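Local coordinates for Lmo2812 protein (Listeria monocytogenes EGD-e, PDB 5ZQA) that is a penicillin-binding protein of the S11 peptidase family that probably removes the terminal D-alanine from peptidoglycan stem peptides as a serine-type D-Ala-D-Ala carboxypeptidase, at residues 39-42 with 47-50; 83-88 with 131-136; 197-202 with 214-219. All blocks are in the same frame, centred on the assembly; numbering follows the deposited sequence.

Contact 1 of 3, residues 39-42 with 47-50; sequences AVYS and EALY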
loop_
_atom_site.group_PDB
_atom_site.type_symbol
_atom_site.label_atom_id
_atom_site.label_comp_id
_atom_site.label_asym_id
_atom_site.label_seq_id
_atom_site.Cartn_x
_atom_site.Cartn_y
_atom_site.Cartn_z
ATOM N N ALA A 39 12.169 2.156 -8.456
ATOM C CA ALA A 39 11.875 1.816 -9.837
ATOM C C ALA A 39 10.628 2.537 -10.309
ATOM O O ALA A 39 9.814 2.997 -9.501
ATOM C CB ALA A 39 11.707 0.290 -10.000
ATOM N N VAL A 40 10.480 2.649 -11.621
ATOM C CA VAL A 40 9.209 3.084 -12.179
ATOM C C VAL A 40 8.966 2.251 -13.429
ATOM O O VAL A 40 9.904 1.954 -14.185
ATOM C CB VAL A 40 9.174 4.628 -12.447
ATOM C CG1 VAL A 40 10.302 5.087 -13.410
ATOM C CG2 VAL A 40 7.786 5.068 -12.926
ATOM N N TYR A 41 7.715 1.824 -13.588
ATOM C CA TYR A 41 7.319 0.891 -14.640
ATOM C C TYR A 41 6.114 1.393 -15.421
ATOM O O TYR A 41 5.225 2.037 -14.872
ATOM C CB TYR A 41 6.962 -0.485 -14.055
ATOM C CG TYR A 41 8.040 -1.154 -13.226
ATOM C CD1 TYR A 41 8.140 -0.907 -11.867
ATOM C CD2 TYR A 41 8.947 -2.043 -13.800
ATOM C CE1 TYR A 41 9.100 -1.508 -11.095
ATOM C CE2 TYR A 41 9.931 -2.645 -13.034
ATOM C CZ TYR A 41 10.003 -2.377 -11.678
ATOM O OH TYR A 41 10.982 -2.975 -10.912
ATOM N N SER A 42 6.069 1.049 -16.702
ATOM C CA SER A 42 4.873 1.241 -17.509
ATOM C C SER A 42 3.884 0.088 -17.312
ATOM O O SER A 42 4.227 -1.078 -17.509
ATOM C CB SER A 42 5.246 1.355 -18.988
ATOM O OG SER A 42 4.070 1.417 -19.770
ATOM N N GLU A 47 7.206 -2.456 -19.076
ATOM C CA GLU A 47 8.589 -2.022 -19.261
ATOM C C GLU A 47 9.130 -1.248 -18.067
ATOM O O GLU A 47 8.520 -0.272 -17.625
ATOM C CB GLU A 47 8.731 -1.149 -20.504
ATOM C CG GLU A 47 10.187 -0.837 -20.803
ATOM C CD GLU A 47 10.375 0.084 -21.989
ATOM O OE1 GLU A 47 11.532 0.240 -22.436
ATOM O OE2 GLU A 47 9.376 0.660 -22.468
ATOM N N ALA A 48 10.300 -1.660 -17.585
ATOM C CA ALA A 48 10.994 -0.922 -16.539
ATOM C C ALA A 48 11.621 0.322 -17.161
ATOM O O ALA A 48 12.410 0.213 -18.102
ATOM C CB ALA A 48 12.055 -1.796 -15.872
ATOM N N LEU A 49 11.240 1.501 -16.676
ATOM C CA LEU A 49 11.775 2.760 -17.201
ATOM C C LEU A 49 12.963 3.259 -16.380
ATOM O O LEU A 49 13.801 4.018 -16.873
ATOM C CB LEU A 49 10.667 3.813 -17.242
ATOM C CG LEU A 49 9.455 3.284 -18.014
ATOM C CD1 LEU A 49 8.241 4.191 -17.883
ATOM C CD2 LEU A 49 9.839 3.088 -19.479
ATOM N N TYR A 50 13.024 2.821 -15.128
ATOM C CA TYR A 50 14.177 3.022 -14.266
ATOM C C TYR A 50 14.167 1.942 -13.208
ATOM O O TYR A 50 13.109 1.629 -12.667
ATOM C CB TYR A 50 14.166 4.403 -13.599
ATOM C CG TYR A 50 15.328 4.615 -12.657
ATOM C CD1 TYR A 50 16.566 5.029 -13.131
ATOM C CD2 TYR A 50 15.196 4.369 -11.302
ATOM C CE1 TYR A 50 17.636 5.210 -12.268
ATOM C CE2 TYR A 50 16.262 4.545 -10.425
ATOM C CZ TYR A 50 17.476 4.966 -10.920
ATOM O OH TYR A 50 18.544 5.142 -10.063
#
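Tyr41 lays one side of its ring along Ala48, with CE2 at 3.6 Å from Ala48 CB and CD2 equally near Ala48 CA. The ring meets the alanine obliquely, sent to that side by a chi1 of -57°. Its hydroxyl reaches Glu51 and Thr175, and the ring also stacks with Phe179. On the face of the sheet that carries Val40 and Tyr50, those two side chains cross at about a right angle: Val40 CG1 rests 3.9 Å from Tyr50 CB, and both residues pack against Leu268 of helix 258-272. The edge of the Tyr50 ring is turned to Ala39 CA, and its OH bonds to Gln52. Leu49 brings CB to 4.1 Å from Val40 CG1, while its CD1 lies near Ser42 N. Between the strands, Val40 O accepts Leu49 N at 2.9 Å and a weak bond from Tyr50 N at 3.4 Å. Val40 N returns a bond to Tyr50 O, and Ser42 N meets Glu47 O at 2.9 Å. Two consecutive residues, Leu49 and Tyr50, thus stand opposite the single Val40, as in a classic beta bulge, here in the antiparallel hairpin at the border of the five-stranded sheet.

Contact 2 of 3, residues 83-88 with 131-136; sequences WDEKLD and GDRLDG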
loop_
_atom_site.group_PDB
_atom_site.type_symbol
_atom_site.label_atom_id
_atom_site.label_comp_id
_atom_site.label_asym_id
_atom_site.label_seq_id
_atom_site.Cartn_x
_atom_site.Cartn_y
_atom_site.Cartn_z
ATOM N N TRP A 83 -19.840 -4.214 2.799
ATOM C CA TRP A 83 -19.252 -2.959 3.233
ATOM C C TRP A 83 -19.854 -2.437 4.546
ATOM O O TRP A 83 -19.213 -1.652 5.248
ATOM C CB TRP A 83 -19.412 -1.896 2.145
ATOM C CG TRP A 83 -18.529 -2.072 0.941
ATOM C CD1 TRP A 83 -18.934 -2.275 -0.346
ATOM C CD2 TRP A 83 -17.099 -2.038 0.909
ATOM N NE1 TRP A 83 -17.844 -2.364 -1.181
ATOM C CE2 TRP A 83 -16.705 -2.225 -0.432
ATOM C CE3 TRP A 83 -16.112 -1.865 1.880
ATOM C CZ2 TRP A 83 -15.371 -2.253 -0.824
ATOM C CZ3 TRP A 83 -14.784 -1.889 1.486
ATOM C CH2 TRP A 83 -14.425 -2.077 0.144
ATOM N N ASP A 84 -21.072 -2.868 4.878
ATOM C CA ASP A 84 -21.730 -2.344 6.075
ATOM C C ASP A 84 -21.590 -3.240 7.306
ATOM O O ASP A 84 -22.171 -2.938 8.349
ATOM C CB ASP A 84 -23.219 -2.099 5.801
ATOM C CG ASP A 84 -23.994 -3.385 5.604
ATOM O OD1 ASP A 84 -23.394 -4.384 5.157
ATOM O OD2 ASP A 84 -25.214 -3.390 5.895
ATOM N N GLU A 85 -20.847 -4.338 7.205
ATOM C CA GLU A 85 -20.560 -5.124 8.402
ATOM C C GLU A 85 -19.810 -4.254 9.395
ATOM O O GLU A 85 -18.954 -3.465 8.997
ATOM C CB GLU A 85 -19.735 -6.364 8.078
ATOM C CG GLU A 85 -20.430 -7.358 7.178
ATOM C CD GLU A 85 -19.617 -8.619 7.008
ATOM O OE1 GLU A 85 -19.014 -9.067 8.008
ATOM O OE2 GLU A 85 -19.577 -9.147 5.882
ATOM N N LYS A 86 -20.124 -4.404 10.679
ATOM C CA LYS A 86 -19.474 -3.624 11.729
ATOM C C LYS A 86 -18.528 -4.525 12.499
ATOM O O LYS A 86 -18.924 -5.579 13.013
ATOM C CB LYS A 86 -20.505 -2.995 12.672
ATOM C CG LYS A 86 -21.459 -2.038 11.974
ATOM C CD LYS A 86 -20.813 -0.678 11.792
ATOM C CE LYS A 86 -21.626 0.211 10.856
ATOM N NZ LYS A 86 -23.021 0.427 11.335
ATOM N N LEU A 87 -17.264 -4.116 12.571
ATOM C CA LEU A 87 -16.251 -4.940 13.197
ATOM C C LEU A 87 -15.590 -4.186 14.333
ATOM O O LEU A 87 -15.563 -2.955 14.332
ATOM C CB LEU A 87 -15.202 -5.361 12.173
ATOM C CG LEU A 87 -15.736 -6.027 10.919
ATOM C CD1 LEU A 87 -14.558 -6.294 9.994
ATOM C CD2 LEU A 87 -16.468 -7.313 11.261
ATOM N N ASP A 88 -15.037 -4.926 15.285
ATOM C CA ASP A 88 -14.380 -4.320 16.438
ATOM C C ASP A 88 -12.883 -4.282 16.231
ATOM O O ASP A 88 -12.270 -5.316 15.950
ATOM C CB ASP A 88 -14.704 -5.099 17.710
ATOM C CG ASP A 88 -16.185 -5.135 17.999
ATOM O OD1 ASP A 88 -16.805 -4.055 18.052
ATOM O OD2 ASP A 88 -16.739 -6.247 18.143
ATOM N N GLY A 131 -8.342 -8.440 8.231
ATOM C CA GLY A 131 -7.746 -9.746 8.021
ATOM C C GLY A 131 -8.390 -10.812 8.901
ATOM O O GLY A 131 -8.653 -11.924 8.441
ATOM N N ASP A 132 -8.625 -10.472 10.167
ATOM C CA ASP A 132 -9.275 -11.385 11.111
ATOM C C ASP A 132 -10.665 -11.799 10.631
ATOM O O ASP A 132 -11.033 -12.974 10.679
ATOM C CB ASP A 132 -9.393 -10.735 12.493
ATOM C CG ASP A 132 -8.104 -10.771 13.279
ATOM O OD1 ASP A 132 -7.057 -11.173 12.730
ATOM O OD2 ASP A 132 -8.146 -10.379 14.465
ATOM N N ARG A 133 -11.438 -10.830 10.159
ATOM C CA ARG A 133 -12.777 -11.103 9.647
ATOM C C ARG A 133 -12.710 -12.050 8.452
ATOM O O ARG A 133 -13.521 -12.965 8.316
ATOM C CB ARG A 133 -13.477 -9.793 9.267
ATOM C CG ARG A 133 -14.683 -9.939 8.331
ATOM C CD ARG A 133 -15.847 -10.741 8.936
ATOM N NE ARG A 133 -16.929 -10.798 7.957
ATOM C CZ ARG A 133 -16.955 -11.629 6.921
ATOM N NH1 ARG A 133 -15.981 -12.518 6.766
ATOM N NH2 ARG A 133 -17.968 -11.585 6.057
ATOM N N LEU A 134 -11.724 -11.848 7.589
ATOM C CA LEU A 134 -11.635 -12.668 6.385
ATOM C C LEU A 134 -11.152 -14.093 6.634
ATOM O O LEU A 134 -11.697 -15.031 6.055
ATOM C CB LEU A 134 -10.734 -11.993 5.353
ATOM C CG LEU A 134 -11.363 -10.766 4.692
ATOM C CD1 LEU A 134 -10.341 -10.078 3.819
ATOM C CD2 LEU A 134 -12.598 -11.162 3.891
ATOM N N ASP A 135 -10.127 -14.274 7.461
ATOM C CA ASP A 135 -9.540 -15.612 7.605
ATOM C C ASP A 135 -8.981 -15.927 8.982
ATOM O O ASP A 135 -8.222 -16.890 9.137
ATOM C CB ASP A 135 -8.437 -15.818 6.567
ATOM C CG ASP A 135 -8.979 -15.913 5.152
ATOM O OD1 ASP A 135 -9.521 -16.984 4.789
ATOM O OD2 ASP A 135 -8.857 -14.921 4.397
ATOM N N GLY A 136 -9.374 -15.145 9.984
ATOM C CA GLY A 136 -8.880 -15.337 11.338
ATOM C C GLY A 136 -7.364 -15.288 11.414
ATOM O O GLY A 136 -6.713 -14.472 10.745
#
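Arg133 presents NE and NH2 along one edge of its guanidinium to the Glu85 carboxylate, one nitrogen to each oxygen. The bond from Arg133 NE to Glu85 OE1 is short and almost straight, 2.7 Å with 171° at the hydrogen; the oxygen lies in the guanidinium plane and is met on its syn side. Arg133 NH2 reaches the syn lone pair of Glu85 OE2 at 2.9 Å, less straight at 152°. The two bonds of this salt bridge hold the carboxylate and guanidinium planes within 26° of each other and restrict the rotation of both groups. Both ends have further partners: Glu85 OE2 accepts Ser82 N, and Arg133 NH2 also donates to Glu80 O. The salt bridge ties helix 124-135 to the loop before strand 86-88, which pairs antiparallel with 108-110 in a small two-stranded sheet. Arg133 arrives there by a bend at chi2, which carries its chain past Leu87. The leucine meets the aliphatic part of that chain at about a right angle, Leu87 CD1 lying 3.7 Å from Arg133 CB and Leu87 CD2 4.2 Å from Arg133 CD. Leu87 also packs against Val111 and Leu114 of helix 111-120. At the helix end, Asp135 N is satisfied by Gly131 O at 2.9 Å, and Gly136 N by Asp132 O at 2.8 Å.

Contact 3 of 3, residues 197-202 with 214-219; sequences SKPTVT and DLLGSI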
loop_
_atom_site.group_PDB
_atom_site.type_symbol
_atom_site.label_atom_id
_atom_site.label_comp_id
_atom_site.label_asym_id
_atom_site.label_seq_id
_atom_site.Cartn_x
_atom_site.Cartn_y
_atom_site.Cartn_z
ATOM N N SER A 197 -6.991 8.397 -4.093
ATOM C CA SER A 197 -6.791 9.723 -4.674
ATOM C C SER A 197 -7.301 10.840 -3.775
ATOM O O SER A 197 -7.107 12.016 -4.091
ATOM C CB SER A 197 -7.479 9.831 -6.034
ATOM O OG SER A 197 -8.883 9.725 -5.875
ATOM N N LYS A 198 -7.947 10.490 -2.663
ATOM C CA LYS A 198 -8.542 11.502 -1.791
ATOM C C LYS A 198 -7.577 11.997 -0.701
ATOM O O LYS A 198 -7.097 11.210 0.120
ATOM C CB LYS A 198 -9.810 10.948 -1.136
ATOM C CG LYS A 198 -10.970 10.700 -2.091
ATOM C CD LYS A 198 -12.183 10.195 -1.312
ATOM C CE LYS A 198 -13.398 10.030 -2.208
ATOM N NZ LYS A 198 -14.554 9.471 -1.454
ATOM N N PRO A 199 -7.303 13.313 -0.668
ATOM C CA PRO A 199 -6.451 13.847 0.402
ATOM C C PRO A 199 -7.063 13.707 1.796
ATOM O O PRO A 199 -6.328 13.604 2.782
ATOM C CB PRO A 199 -6.314 15.328 0.034
ATOM C CG PRO A 199 -6.547 15.370 -1.439
ATOM C CD PRO A 199 -7.586 14.317 -1.705
ATOM N N THR A 200 -8.390 13.740 1.863
ATOM C CA THR A 200 -9.122 13.528 3.105
ATOM C C THR A 200 -10.306 12.616 2.802
ATOM O O THR A 200 -10.946 12.756 1.760
ATOM C CB THR A 200 -9.636 14.850 3.717
ATOM O OG1 THR A 200 -8.536 15.739 3.962
ATOM C CG2 THR A 200 -10.352 14.580 5.020
ATOM N N VAL A 201 -10.587 11.677 3.700
ATOM C CA VAL A 201 -11.765 10.831 3.574
ATOM C C VAL A 201 -12.685 11.055 4.770
ATOM O O VAL A 201 -12.260 10.965 5.925
ATOM C CB VAL A 201 -11.399 9.335 3.474
ATOM C CG1 VAL A 201 -12.663 8.486 3.412
ATOM C CG2 VAL A 201 -10.516 9.087 2.262
ATOM N N THR A 202 -13.943 11.371 4.495
ATOM C CA THR A 202 -14.924 11.487 5.566
ATOM C C THR A 202 -15.575 10.134 5.731
ATOM O O THR A 202 -16.249 9.645 4.824
ATOM C CB THR A 202 -15.984 12.556 5.269
ATOM O OG1 THR A 202 -15.339 13.829 5.125
ATOM C CG2 THR A 202 -16.999 12.624 6.405
ATOM N N ASP A 214 1.361 12.776 0.448
ATOM C CA ASP A 214 1.533 14.225 0.335
ATOM C C ASP A 214 1.603 14.734 -1.105
ATOM O O ASP A 214 1.608 15.941 -1.323
ATOM C CB ASP A 214 2.795 14.666 1.081
ATOM C CG ASP A 214 2.670 14.516 2.590
ATOM O OD1 ASP A 214 1.530 14.435 3.097
ATOM O OD2 ASP A 214 3.715 14.494 3.272
ATOM N N LEU A 215 1.673 13.840 -2.088
ATOM C CA LEU A 215 1.800 14.282 -3.478
ATOM C C LEU A 215 0.469 14.442 -4.201
ATOM O O LEU A 215 0.438 14.854 -5.360
ATOM C CB LEU A 215 2.683 13.315 -4.273
ATOM C CG LEU A 215 4.178 13.367 -3.970
ATOM C CD1 LEU A 215 4.884 12.257 -4.759
ATOM C CD2 LEU A 215 4.756 14.727 -4.337
ATOM N N LEU A 216 -0.630 14.092 -3.540
ATOM C CA LEU A 216 -1.937 14.309 -4.138
ATOM C C LEU A 216 -2.142 15.803 -4.374
ATOM O O LEU A 216 -1.999 16.604 -3.453
ATOM C CB LEU A 216 -3.048 13.741 -3.249
ATOM C CG LEU A 216 -3.042 12.219 -3.096
ATOM C CD1 LEU A 216 -4.026 11.813 -1.995
ATOM C CD2 LEU A 216 -3.381 11.515 -4.411
ATOM N N GLY A 217 -2.451 16.166 -5.618
ATOM C CA GLY A 217 -2.626 17.563 -5.983
ATOM C C GLY A 217 -1.331 18.279 -6.334
ATOM O O GLY A 217 -1.353 19.456 -6.708
ATOM N N SER A 218 -0.204 17.578 -6.213
ATOM C CA SER A 218 1.105 18.156 -6.528
ATOM C C SER A 218 1.707 17.617 -7.822
ATOM O O SER A 218 2.513 18.280 -8.475
ATOM C CB SER A 218 2.076 17.906 -5.380
ATOM O OG SER A 218 1.679 18.635 -4.234
ATOM N N ILE A 219 1.329 16.395 -8.173
ATOM C CA ILE A 219 1.756 15.782 -9.428
ATOM C C ILE A 219 0.516 15.517 -10.249
ATOM O O ILE A 219 -0.377 14.785 -9.812
ATOM C CB ILE A 219 2.522 14.463 -9.200
ATOM C CG1 ILE A 219 3.811 14.722 -8.415
ATOM C CG2 ILE A 219 2.830 13.796 -10.534
ATOM C CD1 ILE A 219 4.659 13.489 -8.194
#
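A type II beta turn at residues 215-218, in the loop between strands 208-210 and 222-230, offers Leu216 to the connection that runs from helix 192-196 into strand 200-202. Leu216 holds the second position of the turn and Gly217 the third, with positive phi (85°), and Ser218 N closes it by bonding to Leu215 O at 2.9 Å. The isobutyl end of Leu216 is directed at the backbone of Ser197 to Pro199 and straddles the Ser197 carbonyl: Leu216 CD1 lies 3.7 Å and Leu216 CD2 3.8 Å from Ser197 O. Leu216 CD1 is also 3.8 Å from Lys198 O and equally close to Pro199 N, so one methyl rests on three successive residues, while Leu216 CD2 approaches Ser197 CA at 3.9 Å. A chi1 of -66° directs Leu216 CG toward this backbone, and CD1 extends the chain outward, anti to CA. Pro199 completes the contact from its ring, with CG 4.3 Å from Leu216 CB. The meeting is thus apolar carbon laid against peptide groups, at the surface of the protein. Strand 200-202 is one half of a two-stranded antiparallel sheet with 208-210; Val201 and Leu209 are bonded within it, and Pro199 with Ser211 continues the pairing just past the strand ends, so Leu216 packs at the entry to that hairpin. Leu216 also touches Leu222 at the start of strand 222-230, the outermost strand of the central sheet on this side. Ser197 has its own hold on the preceding helix, since OG bonds to Leu193 O.

In the fold
The three contacts follow one another along the chain without touching. Contacts 1 and 2 lie on opposite sides of the chain's centre, their own centres 36 Å apart; contact 3 is 23 Å from contact 1 and 27 Å from contact 2, centre to centre. Contacts 1 and 3 sit near opposite borders of the five-stranded sheet, and helix 258-272 packs against both. Helix 111-120 touches contacts 2 and 3. Contact 1 is away from the known sites, including Ser62 and Lys65, the predicted catalytic SxxK pair. Between side chains, Leu216 is about 10 Å from Lys226, predicted to bind substrate, Ser197 about 10 Å from magnesium-binding Glu191, and Arg133 about 12 Å from Glu74, a magnesium ligand without its ion here.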